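PDB 3DTY: oxidoreductase, Gfo/Idh/MocA family, which probably catalyses an oxidation or reduction with a nicotinamide dinucleotide on a substrate not established here, and binds magnesium ions. Local coordinates for residues A160-D165 against L293-Q298; Y28-A33 against V113-L118; Q232-S237 against E242-T247. All coordinates share one frame; numbering follows the deposited sequence.

Interaction 1: A160-D165 against L293-Q298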
loop_
_atom_site.group_PDB
_atom_site.type_symbol
_atom_site.label_atom_id
_atom_site.label_comp_id
_atom_site.label_asym_id
_atom_site.label_seq_id
_atom_site.Cartn_x
_atom_site.Cartn_y
_atom_site.Cartn_z
ATOM N N ALA A 160 13.698 -0.455 24.506
ATOM C CA ALA A 160 13.981 0.939 24.817
ATOM C C ALA A 160 12.717 1.657 25.277
ATOM O O ALA A 160 12.743 2.852 25.548
ATOM C CB ALA A 160 14.570 1.646 23.594
ATOM N N GLY A 161 11.611 0.924 25.361
ATOM C CA GLY A 161 10.359 1.517 25.799
ATOM C C GLY A 161 9.645 2.377 24.766
ATOM O O GLY A 161 8.794 3.188 25.123
ATOM N N GLU A 162 9.977 2.202 23.489
ATOM C CA GLU A 162 9.355 2.979 22.414
ATOM C C GLU A 162 7.842 2.793 22.343
ATOM O O GLU A 162 7.123 3.678 21.895
ATOM C CB GLU A 162 9.941 2.595 21.052
ATOM C CG GLU A 162 11.372 3.034 20.802
ATOM C CD GLU A 162 11.538 4.544 20.817
ATOM O OE1 GLU A 162 10.637 5.252 20.317
ATOM O OE2 GLU A 162 12.581 5.021 21.317
ATOM N N LEU A 163 7.364 1.629 22.767
ATOM C CA LEU A 163 5.934 1.351 22.729
ATOM C C LEU A 163 5.268 1.577 24.078
ATOM O O LEU A 163 4.055 1.404 24.211
ATOM C CB LEU A 163 5.695 -0.096 22.280
ATOM C CG LEU A 163 5.726 -0.445 20.788
ATOM C CD1 LEU A 163 6.992 0.057 20.132
ATOM C CD2 LEU A 163 5.609 -1.951 20.640
ATOM N N GLY A 164 6.054 1.990 25.069
ATOM C CA GLY A 164 5.506 2.165 26.401
ATOM C C GLY A 164 5.284 0.758 26.943
ATOM O O GLY A 164 6.046 -0.155 26.626
ATOM N N ASP A 165 4.248 0.564 27.745
ATOM C CA ASP A 165 3.969 -0.762 28.279
ATOM C C ASP A 165 3.240 -1.617 27.242
ATOM O O ASP A 165 2.220 -1.197 26.701
ATOM C CB ASP A 165 3.105 -0.657 29.532
ATOM C CG ASP A 165 3.774 0.138 30.633
ATOM O OD1 ASP A 165 4.874 -0.257 31.063
ATOM O OD2 ASP A 165 3.194 1.153 31.066
ATOM N N LEU A 293 9.132 -1.899 8.391
ATOM C CA LEU A 293 8.611 -2.097 9.728
ATOM C C LEU A 293 7.767 -0.866 10.037
ATOM O O LEU A 293 8.272 0.256 9.989
ATOM C CB LEU A 293 9.772 -2.198 10.719
ATOM C CG LEU A 293 9.431 -2.265 12.206
ATOM C CD1 LEU A 293 8.737 -3.584 12.520
ATOM C CD2 LEU A 293 10.708 -2.114 13.019
ATOM N N SER A 294 6.486 -1.068 10.328
ATOM C CA SER A 294 5.608 0.056 10.653
ATOM C C SER A 294 5.746 0.440 12.126
ATOM O O SER A 294 5.762 -0.425 12.999
ATOM C CB SER A 294 4.148 -0.290 10.358
ATOM O OG SER A 294 3.292 0.775 10.751
ATOM N N PHE A 295 5.858 1.739 12.395
ATOM C CA PHE A 295 5.993 2.252 13.759
ATOM C C PHE A 295 4.931 3.333 13.920
ATOM O O PHE A 295 5.018 4.397 13.307
ATOM C CB PHE A 295 7.401 2.819 13.958
ATOM C CG PHE A 295 7.654 3.380 15.332
ATOM C CD1 PHE A 295 7.292 2.663 16.474
ATOM C CD2 PHE A 295 8.287 4.616 15.485
ATOM C CE1 PHE A 295 7.554 3.165 17.749
ATOM C CE2 PHE A 295 8.556 5.130 16.759
ATOM C CZ PHE A 295 8.189 4.403 17.894
ATOM N N GLU A 296 3.931 3.056 14.745
ATOM C CA GLU A 296 2.818 3.976 14.914
ATOM C C GLU A 296 2.612 4.536 16.319
ATOM O O GLU A 296 1.927 3.930 17.143
ATOM C CB GLU A 296 1.536 3.277 14.465
ATOM C CG GLU A 296 1.586 2.717 13.046
ATOM C CD GLU A 296 0.617 1.555 12.845
ATOM O OE1 GLU A 296 -0.521 1.631 13.348
ATOM O OE2 GLU A 296 0.998 0.566 12.179
ATOM N N VAL A 297 3.193 5.704 16.574
ATOM C CA VAL A 297 3.055 6.358 17.865
ATOM C C VAL A 297 1.701 7.059 17.889
ATOM O O VAL A 297 1.429 7.927 17.056
ATOM C CB VAL A 297 4.157 7.412 18.085
ATOM C CG1 VAL A 297 3.958 8.091 19.443
ATOM C CG2 VAL A 297 5.528 6.761 18.001
ATOM N N GLN A 298 0.851 6.683 18.836
ATOM C CA GLN A 298 -0.461 7.296 18.935
ATOM C C GLN A 298 -0.338 8.812 19.061
ATOM O O GLN A 298 0.405 9.318 19.901
ATOM C CB GLN A 298 -1.218 6.734 20.139
ATOM C CG GLN A 298 -2.628 7.300 20.308
ATOM C CD GLN A 298 -3.489 7.081 19.084
ATOM O OE1 GLN A 298 -3.487 6.002 18.500
ATOM N NE2 GLN A 298 -4.237 8.104 18.691
#
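Beside the meeting of Glu-162 with Phe-295, the shortest polar bond runs along the strand that carries the phenyl ring: Ser-294 OG donates to Glu-296 OE2 over 2.7 Å, and OE2 accepts with its anti lone pair, on the side away from the other oxygen. Glu-296 OE1 has a separate partner, a salt bridge to Arg-275, which fixes the rotation of the carboxylate from both oxygens. Phe-295, between these two residues, sends its side chain to the other face of the strand. With CG anti to the backbone N (chi1 180°), the ring reaches far enough for its outer end to touch the turn 161-164. Glu-162 crosses it at about a right angle, the carboxylate plane 65° from the ring plane. Its CB comes within 4.0 Å of Phe-295 CZ, and the bend at chi2 (-62°) folds the chain so that OE1 also returns to Phe-295 CZ, at 3.5 Å and obliquely to the ring. Leu-163 brings one methyl: CD1 lies 4.0 Å from Phe-295 CE1, at the ring edge and near its plane. The turn belongs to the connection from helix 149-159 to strand 166-174 of the C-terminal alpha/beta domain. Gly-161, with positive phi, ends the helix in a Schellman motif and starts a type I beta turn, closed by Gly-164 N to Gly-161 O at 3.0 Å. Met-157 of that helix touches both Glu-162 and Phe-295, while Leu-163 also packs on Leu-283 of strand 281-286. Ser-268 of the second subunit packs on Glu-296.

Interaction 2: Y28-A33 against V113-L118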
loop_
_atom_site.group_PDB
_atom_site.type_symbol
_atom_site.label_atom_id
_atom_site.label_comp_id
_atom_site.label_asym_id
_atom_site.label_seq_id
_atom_site.Cartn_x
_atom_site.Cartn_y
_atom_site.Cartn_z
ATOM N N TYR A 28 17.237 -27.103 -0.492
ATOM C CA TYR A 28 17.901 -25.988 -1.149
ATOM C C TYR A 28 18.163 -24.792 -0.228
ATOM O O TYR A 28 19.300 -24.342 -0.116
ATOM C CB TYR A 28 17.104 -25.537 -2.379
ATOM C CG TYR A 28 17.848 -24.546 -3.253
ATOM C CD1 TYR A 28 19.053 -24.897 -3.879
ATOM C CD2 TYR A 28 17.354 -23.256 -3.456
ATOM C CE1 TYR A 28 19.746 -23.981 -4.683
ATOM C CE2 TYR A 28 18.040 -22.334 -4.261
ATOM C CZ TYR A 28 19.231 -22.703 -4.868
ATOM O OH TYR A 28 19.911 -21.784 -5.642
ATOM N N ILE A 29 17.135 -24.275 0.438
ATOM C CA ILE A 29 17.368 -23.122 1.306
ATOM C C ILE A 29 18.354 -23.455 2.434
ATOM O O ILE A 29 19.141 -22.601 2.841
ATOM C CB ILE A 29 16.042 -22.542 1.881
ATOM C CG1 ILE A 29 16.325 -21.193 2.558
ATOM C CG2 ILE A 29 15.403 -23.520 2.864
ATOM C CD1 ILE A 29 15.062 -20.407 2.961
ATOM N N HIS A 30 18.329 -24.690 2.931
ATOM C CA HIS A 30 19.271 -25.088 3.977
ATOM C C HIS A 30 20.704 -24.986 3.445
ATOM O O HIS A 30 21.587 -24.438 4.110
ATOM C CB HIS A 30 18.998 -26.530 4.448
ATOM C CG HIS A 30 17.972 -26.633 5.535
ATOM N ND1 HIS A 30 18.291 -26.530 6.875
ATOM C CD2 HIS A 30 16.628 -26.794 5.484
ATOM C CE1 HIS A 30 17.190 -26.622 7.597
ATOM N NE2 HIS A 30 16.165 -26.782 6.776
ATOM N N ARG A 31 20.939 -25.511 2.244
ATOM C CA ARG A 31 22.275 -25.471 1.657
ATOM C C ARG A 31 22.736 -24.051 1.344
ATOM O O ARG A 31 23.861 -23.668 1.675
ATOM C CB ARG A 31 22.338 -26.329 0.388
ATOM C CG ARG A 31 22.194 -27.825 0.644
ATOM C CD ARG A 31 22.722 -28.636 -0.531
ATOM N NE ARG A 31 21.989 -28.382 -1.765
ATOM C CZ ARG A 31 20.726 -28.741 -1.968
ATOM N NH1 ARG A 31 20.051 -29.374 -1.015
ATOM N NH2 ARG A 31 20.138 -28.466 -3.126
ATOM N N CYS A 32 21.873 -23.274 0.701
ATOM C CA CYS A 32 22.210 -21.899 0.364
ATOM C C CYS A 32 22.585 -21.127 1.622
ATOM O O CYS A 32 23.553 -20.374 1.637
ATOM C CB CYS A 32 21.019 -21.197 -0.296
ATOM S SG CYS A 32 20.557 -21.808 -1.938
ATOM N N ALA A 33 21.798 -21.310 2.675
ATOM C CA ALA A 33 22.032 -20.598 3.923
ATOM C C ALA A 33 23.306 -21.037 4.633
ATOM O O ALA A 33 24.115 -20.207 5.044
ATOM C CB ALA A 33 20.822 -20.768 4.858
ATOM N N VAL A 113 20.873 -28.882 13.793
ATOM C CA VAL A 113 20.040 -27.807 13.279
ATOM C C VAL A 113 18.866 -28.620 12.760
ATOM O O VAL A 113 19.003 -29.363 11.796
ATOM C CB VAL A 113 20.695 -27.037 12.132
ATOM C CG1 VAL A 113 19.680 -26.091 11.511
ATOM C CG2 VAL A 113 21.883 -26.244 12.656
ATOM N N CYS A 114 17.729 -28.507 13.436
ATOM C CA CYS A 114 16.553 -29.274 13.068
ATOM C C CYS A 114 15.458 -28.432 12.448
ATOM O O CYS A 114 15.133 -27.348 12.937
ATOM C CB CYS A 114 16.003 -30.003 14.298
ATOM S SG CYS A 114 14.724 -31.246 13.930
ATOM N N GLU A 115 14.903 -28.934 11.352
ATOM C CA GLU A 115 13.817 -28.255 10.672
ATOM C C GLU A 115 12.672 -28.355 11.667
ATOM O O GLU A 115 12.452 -29.421 12.244
ATOM C CB GLU A 115 13.463 -28.997 9.379
ATOM C CG GLU A 115 12.268 -28.438 8.608
ATOM C CD GLU A 115 12.505 -27.026 8.084
ATOM O OE1 GLU A 115 13.667 -26.695 7.780
ATOM O OE2 GLU A 115 11.529 -26.254 7.954
ATOM N N LYS A 116 11.963 -27.260 11.912
ATOM C CA LYS A 116 10.863 -27.353 12.854
ATOM C C LYS A 116 9.807 -28.282 12.265
ATOM O O LYS A 116 9.728 -28.458 11.051
ATOM C CB LYS A 116 10.278 -25.964 13.175
ATOM C CG LYS A 116 10.406 -24.922 12.080
ATOM C CD LYS A 116 9.329 -25.071 11.029
ATOM C CE LYS A 116 7.960 -24.732 11.603
ATOM N NZ LYS A 116 6.903 -24.923 10.584
ATOM N N PRO A 117 9.032 -28.950 13.131
ATOM C CA PRO A 117 9.161 -28.804 14.580
ATOM C C PRO A 117 10.284 -29.690 15.104
ATOM O O PRO A 117 10.771 -30.575 14.402
ATOM C CB PRO A 117 7.801 -29.248 15.085
ATOM C CG PRO A 117 7.495 -30.386 14.160
ATOM C CD PRO A 117 7.894 -29.827 12.796
ATOM N N LEU A 118 10.690 -29.443 16.341
ATOM C CA LEU A 118 11.743 -30.219 16.974
ATOM C C LEU A 118 11.266 -31.655 17.180
ATOM O O LEU A 118 12.019 -32.611 17.010
ATOM C CB LEU A 118 12.091 -29.602 18.320
ATOM C CG LEU A 118 13.169 -30.338 19.102
ATOM C CD1 LEU A 118 14.480 -30.293 18.332
ATOM C CD2 LEU A 118 13.319 -29.693 20.468
#
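A single polar bond, His-30 NE2 to Glu-115 OE1, supplies the whole close contact here, and its shape is uncommon: the carboxylate oxygen is met nearly along its C-O bond instead of on either lone-pair side. The bond is short, 2.7 Å from His-30 NE2 to Glu-115 OE1, and nearly straight, with 165° at the hydrogen. On the donor side the geometry is regular, since OE1 lies at the ring edge, close to the imidazole plane. The carboxylate, however, is turned 75° against that plane, so the two flat groups meet almost crosswise; the end-on approach, with Glu-115 CD 3.9 Å from His-30 NE2, leaves OE2 behind OE1. Glu-115 gets there by an extended start, CG anti to the backbone N (chi1 176°), followed by a bend at chi2 that swings the carboxylate back toward the helix. Its backbone stays distant: the CA atoms of His-30 and Glu-115 are 9.2 Å apart. The imidazole is held at its other nitrogen too, by a hydrogen bond between ND1 and Tyr-338 OH, and Trp-334 meets it in a T-shaped arrangement; with bonds at both nitrogens, ring rotation is well defined. Glu-115 OE1 has a further, weak bond to Thr-142 OG1. Glu-115, Lys-116 and Pro-117 match the Glu-Lys-Pro signature of the Gfo/Idh/MocA family, and the peptide bond before Pro-117 is cis. In the Rossmann fold, the bond ties helix 27-35, which follows strand 13-17, to the residue just past strand 111-114; that strand lies between 88-92 and 139-141, and helix 330-349 packs against both helix 27-35 and Val-113.

Interaction 3: Q232-S237 against E242-T247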
loop_
_atom_site.group_PDB
_atom_site.type_symbol
_atom_site.label_atom_id
_atom_site.label_comp_id
_atom_site.label_asym_id
_atom_site.label_seq_id
_atom_site.Cartn_x
_atom_site.Cartn_y
_atom_site.Cartn_z
ATOM N N GLN A 232 -10.210 -25.737 13.759
ATOM C CA GLN A 232 -11.159 -26.373 12.841
ATOM C C GLN A 232 -10.463 -27.087 11.688
ATOM O O GLN A 232 -9.310 -26.789 11.352
ATOM C CB GLN A 232 -12.107 -25.346 12.206
ATOM C CG GLN A 232 -12.828 -24.404 13.155
ATOM C CD GLN A 232 -11.902 -23.393 13.793
ATOM O OE1 GLN A 232 -11.104 -22.746 13.114
ATOM N NE2 GLN A 232 -12.010 -23.244 15.102
ATOM N N SER A 233 -11.195 -28.019 11.084
ATOM C CA SER A 233 -10.740 -28.770 9.920
ATOM C C SER A 233 -11.776 -28.433 8.860
ATOM O O SER A 233 -12.758 -29.161 8.705
ATOM C CB SER A 233 -10.774 -30.276 10.176
ATOM O OG SER A 233 -9.815 -30.662 11.143
ATOM N N PHE A 234 -11.577 -27.323 8.156
ATOM C CA PHE A 234 -12.522 -26.904 7.125
ATOM C C PHE A 234 -12.584 -27.882 5.964
ATOM O O PHE A 234 -13.627 -28.050 5.335
ATOM C CB PHE A 234 -12.190 -25.485 6.671
ATOM C CG PHE A 234 -12.660 -24.436 7.645
ATOM C CD1 PHE A 234 -14.020 -24.196 7.811
ATOM C CD2 PHE A 234 -11.757 -23.728 8.429
ATOM C CE1 PHE A 234 -14.474 -23.270 8.739
ATOM C CE2 PHE A 234 -12.205 -22.793 9.368
ATOM C CZ PHE A 234 -13.568 -22.567 9.519
ATOM N N VAL A 235 -11.462 -28.518 5.667
ATOM C CA VAL A 235 -11.456 -29.546 4.651
ATOM C C VAL A 235 -11.592 -30.748 5.586
ATOM O O VAL A 235 -10.603 -31.266 6.093
ATOM C CB VAL A 235 -10.126 -29.586 3.884
ATOM C CG1 VAL A 235 -10.083 -30.813 2.981
ATOM C CG2 VAL A 235 -9.991 -28.331 3.036
ATOM N N ALA A 236 -12.841 -31.137 5.841
ATOM C CA ALA A 236 -13.195 -32.229 6.754
ATOM C C ALA A 236 -12.285 -33.452 6.784
ATOM O O ALA A 236 -11.958 -33.957 7.858
ATOM C CB ALA A 236 -14.636 -32.672 6.493
ATOM N N SER A 237 -11.884 -33.929 5.615
ATOM C CA SER A 237 -11.027 -35.105 5.522
ATOM C C SER A 237 -9.732 -34.996 6.330
ATOM O O SER A 237 -9.077 -36.003 6.593
ATOM C CB SER A 237 -10.679 -35.367 4.059
ATOM O OG SER A 237 -9.972 -34.268 3.514
ATOM N N GLU A 242 -6.019 -29.713 12.232
ATOM C CA GLU A 242 -6.629 -28.442 11.872
ATOM C C GLU A 242 -5.958 -27.679 10.737
ATOM O O GLU A 242 -4.732 -27.702 10.602
ATOM C CB GLU A 242 -6.680 -27.538 13.111
ATOM C CG GLU A 242 -5.365 -26.837 13.484
ATOM C CD GLU A 242 -4.215 -27.777 13.835
ATOM O OE1 GLU A 242 -4.448 -28.980 14.083
ATOM O OE2 GLU A 242 -3.059 -27.297 13.881
ATOM N N ASP A 243 -6.773 -27.011 9.919
ATOM C CA ASP A 243 -6.239 -26.185 8.842
ATOM C C ASP A 243 -6.546 -24.728 9.165
ATOM O O ASP A 243 -6.306 -23.830 8.359
ATOM C CB ASP A 243 -6.787 -26.582 7.453
ATOM C CG ASP A 243 -8.296 -26.692 7.404
ATOM O OD1 ASP A 243 -8.986 -26.159 8.301
ATOM O OD2 ASP A 243 -8.787 -27.311 6.432
ATOM N N ASN A 244 -7.080 -24.512 10.366
ATOM C CA ASN A 244 -7.379 -23.174 10.872
ATOM C C ASN A 244 -7.464 -23.211 12.386
ATOM O O ASN A 244 -8.001 -24.156 12.957
ATOM C CB ASN A 244 -8.700 -22.626 10.316
ATOM C CG ASN A 244 -8.883 -21.144 10.623
ATOM O OD1 ASN A 244 -9.668 -20.760 11.498
ATOM N ND2 ASN A 244 -8.141 -20.304 9.914
ATOM N N ALA A 245 -6.928 -22.192 13.044
ATOM C CA ALA A 245 -6.993 -22.142 14.496
ATOM C C ALA A 245 -6.825 -20.737 15.043
ATOM O O ALA A 245 -6.108 -19.903 14.474
ATOM C CB ALA A 245 -5.944 -23.067 15.109
ATOM N N TYR A 246 -7.524 -20.484 16.142
ATOM C CA TYR A 246 -7.464 -19.210 16.835
ATOM C C TYR A 246 -6.922 -19.545 18.215
ATOM O O TYR A 246 -7.392 -20.484 18.859
ATOM C CB TYR A 246 -8.861 -18.596 16.988
ATOM C CG TYR A 246 -9.602 -18.380 15.692
ATOM C CD1 TYR A 246 -9.282 -17.321 14.846
ATOM C CD2 TYR A 246 -10.616 -19.251 15.305
ATOM C CE1 TYR A 246 -9.961 -17.136 13.635
ATOM C CE2 TYR A 246 -11.293 -19.083 14.108
ATOM C CZ TYR A 246 -10.964 -18.026 13.274
ATOM O OH TYR A 246 -11.622 -17.881 12.076
ATOM N N THR A 247 -5.932 -18.786 18.664
ATOM C CA THR A 247 -5.352 -19.006 19.975
ATOM C C THR A 247 -5.340 -17.696 20.750
ATOM O O THR A 247 -4.722 -16.722 20.319
ATOM C CB THR A 247 -3.898 -19.533 19.879
ATOM O OG1 THR A 247 -3.878 -20.750 19.120
ATOM C CG2 THR A 247 -3.330 -19.793 21.278
#
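The carboxylate of Asp-243 grips two successive backbone N-H groups at once. Phe-234 N donates to Asp-243 OD1 over 2.8 Å at 161°, meeting it on the syn side and somewhat out of the carboxylate plane. Val-235 N donates to Asp-243 OD2 over 3.0 Å, on the syn lone pair, and OD2 is shared with a salt bridge from Arg-238. The reach depends on chi1 of 50°, which places CG between the backbone N and the carbonyl carbon and swings both oxygens over the chain at 234-235. Next to this grip lies the end of strand pairing. Gln-232 and Asn-244 form an antiparallel hydrogen-bonded pair, with a nearly straight bond of 2.8 Å from Gln-232 N to Asn-244 O (171°). The return bond, 3.3 Å from Asn-244 N to Gln-232 O, is weak; the same carbonyl also accepts from Asp-243 N at 2.9 Å, in its plane. With Asp-243 and Asn-244 both facing Gln-232, this is a classic beta bulge, closing the connection between strands 224-232 and 244-251. Farther out, the Phe-234 ring turns its edge to Asn-244, CE2 lying 3.6 Å from Asn-244 CB, while Gln-232 CB lies above one face, toward the rim. Gln-232 OE1 approaches Tyr-246 CE2 obliquely at 3.8 Å; the Tyr-246 hydroxyl is hydrogen-bonded to His-170 NE2 of the second subunit, whose Met-168 packs on Asn-244 and Tyr-246. Two amide donors and an arginine gathered around Asp-243 would probably stabilise its ionised form, so that beyond the bulge a side-chain carboxylate takes over the acceptor role that main-chain carbonyls play in the strand pair.

Overall arrangement
Interactions 1 and 3 belong to the C-terminal domain and reach the same mixed sheet, yet their centres are 34 Å apart, and 232-247 is nested within the loop closed by interaction 1. Both are buried though their centres lie 25 and 22 Å from that of the chain; interaction 2, in the Rossmann fold and 9 Å from the same point, is only partly buried. Interaction 1 has no hydrogen bond between its segments, a phenyl ring meeting a leucine methyl and the side chain of a glutamate; interaction 2 is one side-chain bond between helix and loop; interaction 3 is dominated by main-chain donors. Both sheet contacts touch the second subunit, interaction 2 the third.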